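Local coordinates for vacuolar protein sorting-associated protein 54 (Mus musculus, PDB 3N1E) that probably acts, as a subunit of the GARP tethering complex, in retrograde transport from endosomes to the trans-Golgi network, this chain being its C-terminal domain, at residues K59-M64 against M79-I84; P52-I57 against T113-F118. All blocks are in the same frame, centred on the assembly; numbering follows the deposited sequence. Where two conformers were deposited one is given.

Contact 1: K59-M64 against M79-I84; sequences KQMTKM and MLFLRI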
ATOM      1  N   LYS A  59     -10.083   2.520   3.329  1.00  8.57           N
ATOM      2  CA  LYS A  59     -10.536   2.071   4.637  1.00  9.06           C
ATOM      3  C   LYS A  59      -9.732   0.842   5.092  1.00 11.33           C
ATOM      4  O   LYS A  59      -9.304   0.785   6.247  1.00  9.44           O
ATOM      5  CB  LYS A  59     -12.038   1.752   4.635  1.00 12.02           C
ATOM      6  CG  LYS A  59     -12.593   1.475   6.023  1.00 25.67           C
ATOM      7  CD  LYS A  59     -14.125   1.546   6.069  1.00 48.08           C
ATOM      8  CE  LYS A  59     -14.580   2.027   7.456  1.00 50.04           C
ATOM      9  NZ  LYS A  59     -15.716   1.269   8.078  1.00 61.61           N
ATOM     10  N   GLN A  60      -9.514  -0.116   4.188  1.00 10.60           N
ATOM     11  CA  GLN A  60      -8.758  -1.334   4.573  1.00  9.33           C
ATOM     12  C   GLN A  60      -7.290  -1.070   4.840  1.00 12.04           C
ATOM     13  O   GLN A  60      -6.709  -1.685   5.736  1.00 13.33           O
ATOM     14  CB  GLN A  60      -8.979  -2.500   3.597  1.00  7.70           C
ATOM     15  CG  GLN A  60     -10.432  -2.882   3.423  1.00 11.20           C
ATOM     16  CD  GLN A  60     -11.182  -3.075   4.736  1.00 14.71           C
ATOM     17  OE1 GLN A  60     -10.712  -3.759   5.626  1.00 18.44           O
ATOM     18  NE2 GLN A  60     -12.321  -2.415   4.866  1.00 28.49           N
ATOM     19  N   MET A  61      -6.694  -0.129   4.104  1.00  9.37           N
ATOM     20  CA  MET A  61      -5.315   0.301   4.325  0.50  9.33           C
ATOM     21  C   MET A  61      -5.182   0.922   5.717  1.00 14.61           C
ATOM     22  O   MET A  61      -4.223   0.678   6.444  1.00 13.36           O
ATOM     23  CB  MET A  61      -4.907   1.320   3.247  0.50  8.85           C
ATOM     24  CG  MET A  61      -4.799   0.737   1.847  0.50 12.99           C
ATOM     25  SD  MET A  61      -3.232  -0.092   1.647  0.50 23.09           S
ATOM     26  CE  MET A  61      -3.202  -0.958   3.206  0.50 46.49           C
ATOM     27  N   THR A  62      -6.171   1.732   6.078  1.00 10.55           N
ATOM     28  CA  THR A  62      -6.241   2.368   7.391  0.50 10.25           C
ATOM     29  C   THR A  62      -6.361   1.320   8.492  1.00 12.45           C
ATOM     30  O   THR A  62      -5.672   1.377   9.503  1.00 11.39           O
ATOM     31  CB  THR A  62      -7.455   3.326   7.448  0.50  8.55           C
ATOM     32  OG1 THR A  62      -7.200   4.434   6.578  0.50 11.10           O
ATOM     33  CG2 THR A  62      -7.731   3.830   8.863  0.50 11.84           C
ATOM     34  N   LYS A  63      -7.263   0.363   8.281  1.00 10.83           N
ATOM     35  CA  LYS A  63      -7.496  -0.662   9.294  1.00 13.50           C
ATOM     36  C   LYS A  63      -6.248  -1.533   9.450  1.00 13.77           C
ATOM     37  O   LYS A  63      -5.921  -1.954  10.564  1.00 16.16           O
ATOM     38  CB  LYS A  63      -8.711  -1.528   8.939  1.00 15.21           C
ATOM     39  CG  LYS A  63     -10.042  -0.855   9.135  1.00 24.24           C
ATOM     40  CD  LYS A  63     -10.454  -0.759  10.598  1.00 34.33           C
ATOM     41  CE  LYS A  63     -11.893  -0.243  10.707  1.00 65.72           C
ATOM     42  NZ  LYS A  63     -12.064   0.657  11.890  1.00 59.32           N
ATOM     43  N   MET A  64      -5.569  -1.794   8.335  1.00 12.81           N
ATOM     44  CA  MET A  64      -4.339  -2.591   8.363  1.00 12.73           C
ATOM     45  C   MET A  64      -3.279  -1.861   9.187  1.00 15.38           C
ATOM     46  O   MET A  64      -2.607  -2.467  10.031  1.00 15.97           O
ATOM     47  CB  MET A  64      -3.798  -2.827   6.964  1.00 14.51           C
ATOM     48  CG  MET A  64      -2.564  -3.707   6.992  1.00 21.19           C
ATOM     49  SD  MET A  64      -1.889  -3.941   5.376  1.00 17.91           S
ATOM     50  CE  MET A  64      -0.814  -2.533   5.176  1.00 37.91           C
ATOM     51  N   MET A  79       8.244  -0.258   4.975  1.00 12.14           N
ATOM     52  CA  MET A  79       8.537  -1.244   3.914  1.00 12.61           C
ATOM     53  C   MET A  79       7.284  -2.020   3.504  1.00 11.35           C
ATOM     54  O   MET A  79       7.090  -2.300   2.309  1.00 12.00           O
ATOM     55  CB  MET A  79       9.661  -2.219   4.332  1.00 13.89           C
ATOM     56  CG  MET A  79      11.018  -1.609   4.625  1.00 25.17           C
ATOM     57  SD  MET A  79      11.768  -0.697   3.271  1.00 36.05           S
ATOM     58  CE  MET A  79      11.286   0.987   3.655  1.00 36.14           C
ATOM     59  N   LEU A  80       6.437  -2.367   4.489  1.00 10.33           N
ATOM     60  CA  LEU A  80       5.198  -3.077   4.218  1.00 10.08           C
ATOM     61  C   LEU A  80       4.311  -2.237   3.311  1.00 10.25           C
ATOM     62  O   LEU A  80       3.778  -2.747   2.317  1.00 10.51           O
ATOM     63  CB  LEU A  80       4.462  -3.395   5.519  1.00 13.79           C
ATOM     64  CG  LEU A  80       3.045  -3.921   5.413  1.00 14.54           C
ATOM     65  CD1 LEU A  80       2.988  -5.271   4.705  1.00 19.26           C
ATOM     66  CD2 LEU A  80       2.397  -3.998   6.812  1.00 16.16           C
ATOM     67  N   PHE A  81       4.172  -0.962   3.651  1.00  9.69           N
ATOM     68  CA  PHE A  81       3.321  -0.086   2.857  1.00  9.33           C
ATOM     69  C   PHE A  81       3.860   0.182   1.473  1.00  9.51           C
ATOM     70  O   PHE A  81       3.069   0.351   0.552  1.00  9.77           O
ATOM     71  CB  PHE A  81       2.917   1.198   3.617  1.00  7.93           C
ATOM     72  CG  PHE A  81       1.690   1.000   4.449  1.00  9.59           C
ATOM     73  CD1 PHE A  81       0.414   1.291   3.935  1.00 12.55           C
ATOM     74  CD2 PHE A  81       1.796   0.442   5.713  1.00 10.69           C
ATOM     75  CE1 PHE A  81      -0.745   1.058   4.710  1.00 11.07           C
ATOM     76  CE2 PHE A  81       0.655   0.202   6.485  1.00 14.23           C
ATOM     77  CZ  PHE A  81      -0.615   0.519   5.984  1.00 15.47           C
ATOM     78  N   LEU A  82       5.187   0.178   1.305  1.00  8.75           N
ATOM     79  CA  LEU A  82       5.743   0.265  -0.055  1.00  8.78           C
ATOM     80  C   LEU A  82       5.371  -0.950  -0.905  1.00  9.74           C
ATOM     81  O   LEU A  82       5.065  -0.792  -2.076  1.00 10.18           O
ATOM     82  CB  LEU A  82       7.263   0.483  -0.037  1.00  9.18           C
ATOM     83  CG  LEU A  82       7.617   1.869   0.481  1.00 11.07           C
ATOM     84  CD1 LEU A  82       9.119   1.858   0.774  1.00 25.08           C
ATOM     85  CD2 LEU A  82       7.283   3.010  -0.536  1.00 16.49           C
ATOM     86  N   ARG A  83       5.356  -2.143  -0.304  1.00 11.64           N
ATOM     87  CA  ARG A  83       4.934  -3.362  -1.011  1.00 11.86           C
ATOM     88  C   ARG A  83       3.444  -3.366  -1.336  1.00 11.43           C
ATOM     89  O   ARG A  83       3.027  -3.789  -2.423  1.00 11.36           O
ATOM     90  CB  ARG A  83       5.296  -4.640  -0.217  1.00 14.62           C
ATOM     91  CG  ARG A  83       6.787  -4.766   0.028  1.00 11.34           C
ATOM     92  CD  ARG A  83       7.223  -6.144   0.565  1.00 16.98           C
ATOM     93  NE  ARG A  83       8.615  -6.349   0.114  1.00 36.05           N
ATOM     94  CZ  ARG A  83       9.417  -7.346   0.479  1.00 45.64           C
ATOM     95  NH1 ARG A  83       9.002  -8.277   1.339  1.00 29.34           N
ATOM     96  NH2 ARG A  83      10.658  -7.398  -0.006  1.00 25.12           N
ATOM     97  N   ILE A  84       2.641  -2.953  -0.374  1.00  8.99           N
ATOM     98  CA  ILE A  84       1.199  -2.825  -0.574  1.00 10.27           C
ATOM     99  C   ILE A  84       0.962  -1.823  -1.713  1.00 11.38           C
ATOM    100  O   ILE A  84       0.194  -2.091  -2.634  1.00 10.51           O
ATOM    101  CB  ILE A  84       0.479  -2.300   0.703  1.00 13.03           C
ATOM    102  CG1 ILE A  84       0.556  -3.295   1.878  1.00 22.83           C
ATOM    103  CG2 ILE A  84      -0.970  -1.932   0.399  1.00 14.95           C
ATOM    104  CD1 ILE A  84       0.311  -4.702   1.559  1.00 30.44           C
TER
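Met64 and Phe81 reach toward each other tip to tip. CE of Met64 lies over one face of the Phe81 ring, 3.5 Å from CE to the ring centroid and offset toward the rim. This is a CH-pi contact, with the methyl 28° off the ring normal. The approach to Phe81 CZ is too short for two carbons, so the exact closeness is doubtful. The Met64 chain runs straight out from its helix, and the bend at chi3 (87°) turns CE over the ring. Its sulfur makes an oblique Met-aromatic contact, with SD 5.3 Å from the Phe81 centroid. The same methyl touches Ile84 CG1 at 3.7 Å and Leu80 CD2 at 3.9 Å. The carbonyl O of Met61 meets the edge of the Phe81 ring in its plane, 3.6 Å from Phe81 CZ. The Met61 side chain slides past Phe81 and Ile84, but it has two conformers and its close contacts are less certain. Helix 17-40 lies against the same side chains: Met32 touches Met61, and Val29 and Phe36 touch Ile84. Leu129 and Leu132 pack on Phe81, and Leu72 on Leu80. The segments 59-64 and 79-84 run nearly antiparallel, their axes 12.4 Å apart at the closest approach. No hydrogen bond crosses between them. All five touching residues are buried, and the apolar contact probably depends on burial and dispersion.

Contact 2: P52-I57 against T113-F118; sequences PCFRNI and TADVAF
Phe54 and Asp115 stack across the two segments, with ring and carboxylate planes only 6° apart. With Phe54 CG anti to the carbonyl carbon (chi1 -80°), the ring starts out beside the backbone N and lies against Asp115. From the base outward, Phe54 CB lies 3.6 Å from Asp115 OD1. Phe54 CG meets the carboxylate carbon, 3.5 Å from Asp115 CG. On one side of the ring, Phe54 CD1 has Asp115 OD2 3.4 Å away, and that oxygen lies over the face near the rim. Phe54 CE1 meets the same oxygen. On the other side, Phe54 CD2 comes within 3.2 Å of the backbone Asp115 O. Phe54 CE2 also lies by this carbonyl, with Val116 CG2 further off at 4.2 Å. The tip, Phe54 CZ, lies 4.0 Å from Asp115 CB. That CB makes a CH-pi contact over the ring face, nearest its CD2-CE2 side.

The carboxylate is fixed from outside the two segments. Asp115 OD2 is hydrogen-bonded to Ser51 OG and to Tyr43 OH. Ser51 OG also bonds to the backbone N of Phe54, so one hydroxyl ties the ring's own residue to the acid stacked on it. Tyr43 meets the Phe54 ring as well. The Ser51 and Tyr43 bonds to OD2 would probably favour the charged form of the buried carboxylate.

Phe118 adds a second aromatic ring, beside the backbone of Phe54. Phe118 CE2 is 3.9 Å from Phe54 O, which lies in the ring plane. The same carbon brushes Arg55 CA, while the Arg55 guanidinium leads away and bonds through NH1 to Pro50 O.

The segments run in the same direction, 16° apart, their axes 10.0 Å apart at the closest approach. The arrangement joins the start of helix 52-68 to helix 107-124 in the all-helical bundle of the Vps54 C-terminal domain.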
ATOM      1  N   PRO A  52     -16.475   4.586  -4.725  1.00 10.99           N
ATOM      2  CA  PRO A  52     -16.633   3.506  -3.734  1.00 10.66           C
ATOM      3  C   PRO A  52     -15.411   2.571  -3.659  1.00  6.33           C
ATOM      4  O   PRO A  52     -15.015   2.168  -2.534  1.00 11.84           O
ATOM      5  CB  PRO A  52     -17.877   2.756  -4.242  1.00 15.97           C
ATOM      6  CG  PRO A  52     -18.667   3.819  -4.955  1.00 18.16           C
ATOM      7  CD  PRO A  52     -17.651   4.711  -5.617  1.00 11.55           C
ATOM      8  N   CYS A  53     -14.818   2.235  -4.811  1.00 10.48           N
ATOM      9  CA  CYS A  53     -13.658   1.362  -4.869  1.00 11.70           C
ATOM     10  C   CYS A  53     -12.538   1.945  -4.002  1.00 11.64           C
ATOM     11  O   CYS A  53     -11.982   1.258  -3.136  1.00  9.83           O
ATOM     12  CB  CYS A  53     -13.164   1.220  -6.326  1.00 10.63           C
ATOM     13  SG  CYS A  53     -11.704   0.270  -6.498  1.00 18.61           S
ATOM     14  N   PHE A  54     -12.222   3.216  -4.239  1.00  8.20           N
ATOM     15  CA  PHE A  54     -11.113   3.850  -3.507  1.00 10.21           C
ATOM     16  C   PHE A  54     -11.436   4.074  -2.038  1.00 10.63           C
ATOM     17  O   PHE A  54     -10.530   3.986  -1.181  1.00  9.60           O
ATOM     18  CB  PHE A  54     -10.674   5.153  -4.174  1.00  6.86           C
ATOM     19  CG  PHE A  54      -9.777   4.961  -5.367  1.00 10.40           C
ATOM     20  CD1 PHE A  54     -10.137   4.129  -6.426  1.00 10.25           C
ATOM     21  CD2 PHE A  54      -8.565   5.621  -5.440  1.00 13.45           C
ATOM     22  CE1 PHE A  54      -9.272   3.954  -7.534  1.00 13.81           C
ATOM     23  CE2 PHE A  54      -7.712   5.463  -6.556  1.00 13.52           C
ATOM     24  CZ  PHE A  54      -8.088   4.638  -7.592  1.00 13.16           C
ATOM     25  N   ARG A  55     -12.716   4.340  -1.713  1.00  7.54           N
ATOM     26  CA  ARG A  55     -13.072   4.449  -0.288  1.00  7.06           C
ATOM     27  C   ARG A  55     -12.792   3.137   0.445  1.00  9.49           C
ATOM     28  O   ARG A  55     -12.267   3.132   1.557  1.00 11.24           O
ATOM     29  CB  ARG A  55     -14.546   4.851  -0.087  1.00 11.31           C
ATOM     30  CG  ARG A  55     -14.852   6.242  -0.578  1.00 11.86           C
ATOM     31  CD  ARG A  55     -16.226   6.749  -0.068  1.00 13.56           C
ATOM     32  NE  ARG A  55     -17.362   5.877  -0.401  1.00 18.56           N
ATOM     33  CZ  ARG A  55     -18.126   5.944  -1.506  1.00 20.86           C
ATOM     34  NH1 ARG A  55     -17.870   6.782  -2.515  1.00 14.76           N
ATOM     35  NH2 ARG A  55     -19.167   5.128  -1.612  1.00 19.70           N
ATOM     36  N   ASN A  56     -13.136   2.032  -0.213  1.00 11.81           N
ATOM     37  CA  ASN A  56     -12.948   0.723   0.393  0.50 14.60           C
ATOM     38  C   ASN A  56     -11.483   0.366   0.521  1.00 14.05           C
ATOM     39  O   ASN A  56     -11.056  -0.065   1.593  1.00 14.22           O
ATOM     40  CB  ASN A  56     -13.711  -0.332  -0.392  0.50 11.50           C
ATOM     41  CG  ASN A  56     -15.167  -0.299  -0.089  0.50 22.83           C
ATOM     42  OD1 ASN A  56     -15.565  -0.289   1.083  0.50 29.13           O
ATOM     43  ND2 ASN A  56     -15.989  -0.269  -1.131  0.50 25.40           N
ATOM     44  N   ILE A  57     -10.703   0.581  -0.542  1.00  9.45           N
ATOM     45  CA  ILE A  57      -9.252   0.357  -0.507  1.00  8.05           C
ATOM     46  C   ILE A  57      -8.653   1.162   0.659  1.00 10.00           C
ATOM     47  O   ILE A  57      -7.934   0.633   1.516  1.00 11.85           O
ATOM     48  CB  ILE A  57      -8.590   0.779  -1.841  1.00 10.80           C
ATOM     49  CG1 ILE A  57      -8.947  -0.233  -2.944  1.00 15.28           C
ATOM     50  CG2 ILE A  57      -7.046   0.896  -1.686  1.00 12.81           C
ATOM     51  CD1 ILE A  57      -8.633   0.231  -4.367  1.00 20.69           C
ATOM     52  N   THR A 113      -6.839  10.932 -11.588  1.00  5.31           N
ATOM     53  CA  THR A 113      -5.882  11.776 -10.830  1.00  5.89           C
ATOM     54  C   THR A 113      -6.472  12.168  -9.468  1.00  8.31           C
ATOM     55  O   THR A 113      -5.783  12.140  -8.443  1.00  8.39           O
ATOM     56  CB  THR A 113      -5.473  12.980 -11.642  1.00  7.36           C
ATOM     57  OG1 THR A 113      -4.782  12.484 -12.808  1.00 10.65           O
ATOM     58  CG2 THR A 113      -4.514  13.911 -10.833  1.00  9.67           C
ATOM     59  N   ALA A 114      -7.762  12.501  -9.481  1.00  7.92           N
ATOM     60  CA  ALA A 114      -8.476  12.895  -8.257  1.00  6.46           C
ATOM     61  C   ALA A 114      -8.610  11.712  -7.262  1.00  7.66           C
ATOM     62  O   ALA A 114      -8.379  11.850  -6.047  1.00  6.88           O
ATOM     63  CB  ALA A 114      -9.873  13.434  -8.634  1.00  6.34           C
ATOM     64  N   ASP A 115      -9.012  10.561  -7.786  1.00  8.28           N
ATOM     65  CA  ASP A 115      -9.174   9.359  -6.937  1.00  7.03           C
ATOM     66  C   ASP A 115      -7.801   8.986  -6.351  1.00  9.58           C
ATOM     67  O   ASP A 115      -7.682   8.664  -5.171  1.00  8.31           O
ATOM     68  CB  ASP A 115      -9.787   8.229  -7.781  1.00  5.76           C
ATOM     69  CG  ASP A 115     -11.097   7.666  -7.205  1.00  9.24           C
ATOM     70  OD1 ASP A 115     -11.555   8.082  -6.116  1.00  9.86           O
ATOM     71  OD2 ASP A 115     -11.665   6.770  -7.890  1.00 15.29           O
ATOM     72  N   VAL A 116      -6.761   9.070  -7.168  1.00  6.11           N
ATOM     73  CA  VAL A 116      -5.407   8.772  -6.698  1.00  5.59           C
ATOM     74  C   VAL A 116      -4.957   9.789  -5.655  1.00  7.01           C
ATOM     75  O   VAL A 116      -4.304   9.417  -4.687  1.00  7.72           O
ATOM     76  CB  VAL A 116      -4.427   8.701  -7.880  1.00  9.90           C
ATOM     77  CG1 VAL A 116      -2.974   8.713  -7.404  1.00 10.49           C
ATOM     78  CG2 VAL A 116      -4.759   7.447  -8.694  1.00  8.56           C
ATOM     79  N   ALA A 117      -5.332  11.051  -5.822  1.00  7.74           N
ATOM     80  CA  ALA A 117      -5.028  12.050  -4.770  1.00  8.51           C
ATOM     81  C   ALA A 117      -5.673  11.703  -3.426  1.00  8.98           C
ATOM     82  O   ALA A 117      -5.077  11.941  -2.373  1.00  8.45           O
ATOM     83  CB  ALA A 117      -5.438  13.440  -5.201  1.00 11.28           C
ATOM     84  N   PHE A 118      -6.897  11.167  -3.447  1.00  8.38           N
ATOM     85  CA  PHE A 118      -7.516  10.667  -2.203  1.00  8.48           C
ATOM     86  C   PHE A 118      -6.682   9.515  -1.581  1.00  8.13           C
ATOM     87  O   PHE A 118      -6.371   9.520  -0.392  1.00  8.02           O
ATOM     88  CB  PHE A 118      -8.965  10.254  -2.458  1.00  7.30           C
ATOM     89  CG  PHE A 118      -9.636   9.658  -1.258  1.00  6.94           C
ATOM     90  CD1 PHE A 118     -10.113  10.491  -0.256  1.00  6.70           C
ATOM     91  CD2 PHE A 118      -9.771   8.280  -1.126  1.00  9.70           C
ATOM     92  CE1 PHE A 118     -10.738   9.956   0.889  1.00  8.27           C
ATOM     93  CE2 PHE A 118     -10.417   7.721   0.017  1.00 10.05           C
ATOM     94  CZ  PHE A 118     -10.900   8.564   1.003  1.00  8.82           C
TER

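Both contacts use helix 52-68, and their centres lie 14 Å apart. The start of this helix, 52-57, serves contact 2, and 59-64, just after, serves contact 1. Along the chain, helix 74-98 follows with segment 79-84, then helix 107-124 with segment 113-118. Contact 1 therefore joins two consecutive helices, 52-68 and 74-98, as an antiparallel helical hairpin, while contact 2 spans a longer stretch that includes it. The centre of contact 1 lies about 4 Å from the centre of the chain, and the contact is wholly buried. The centre of contact 2 lies about 13 Å from the chain centre, and that contact is only partly buried. Helix 52-68 thus joins an antiparallel neighbour and a parallel one within a single helical domain.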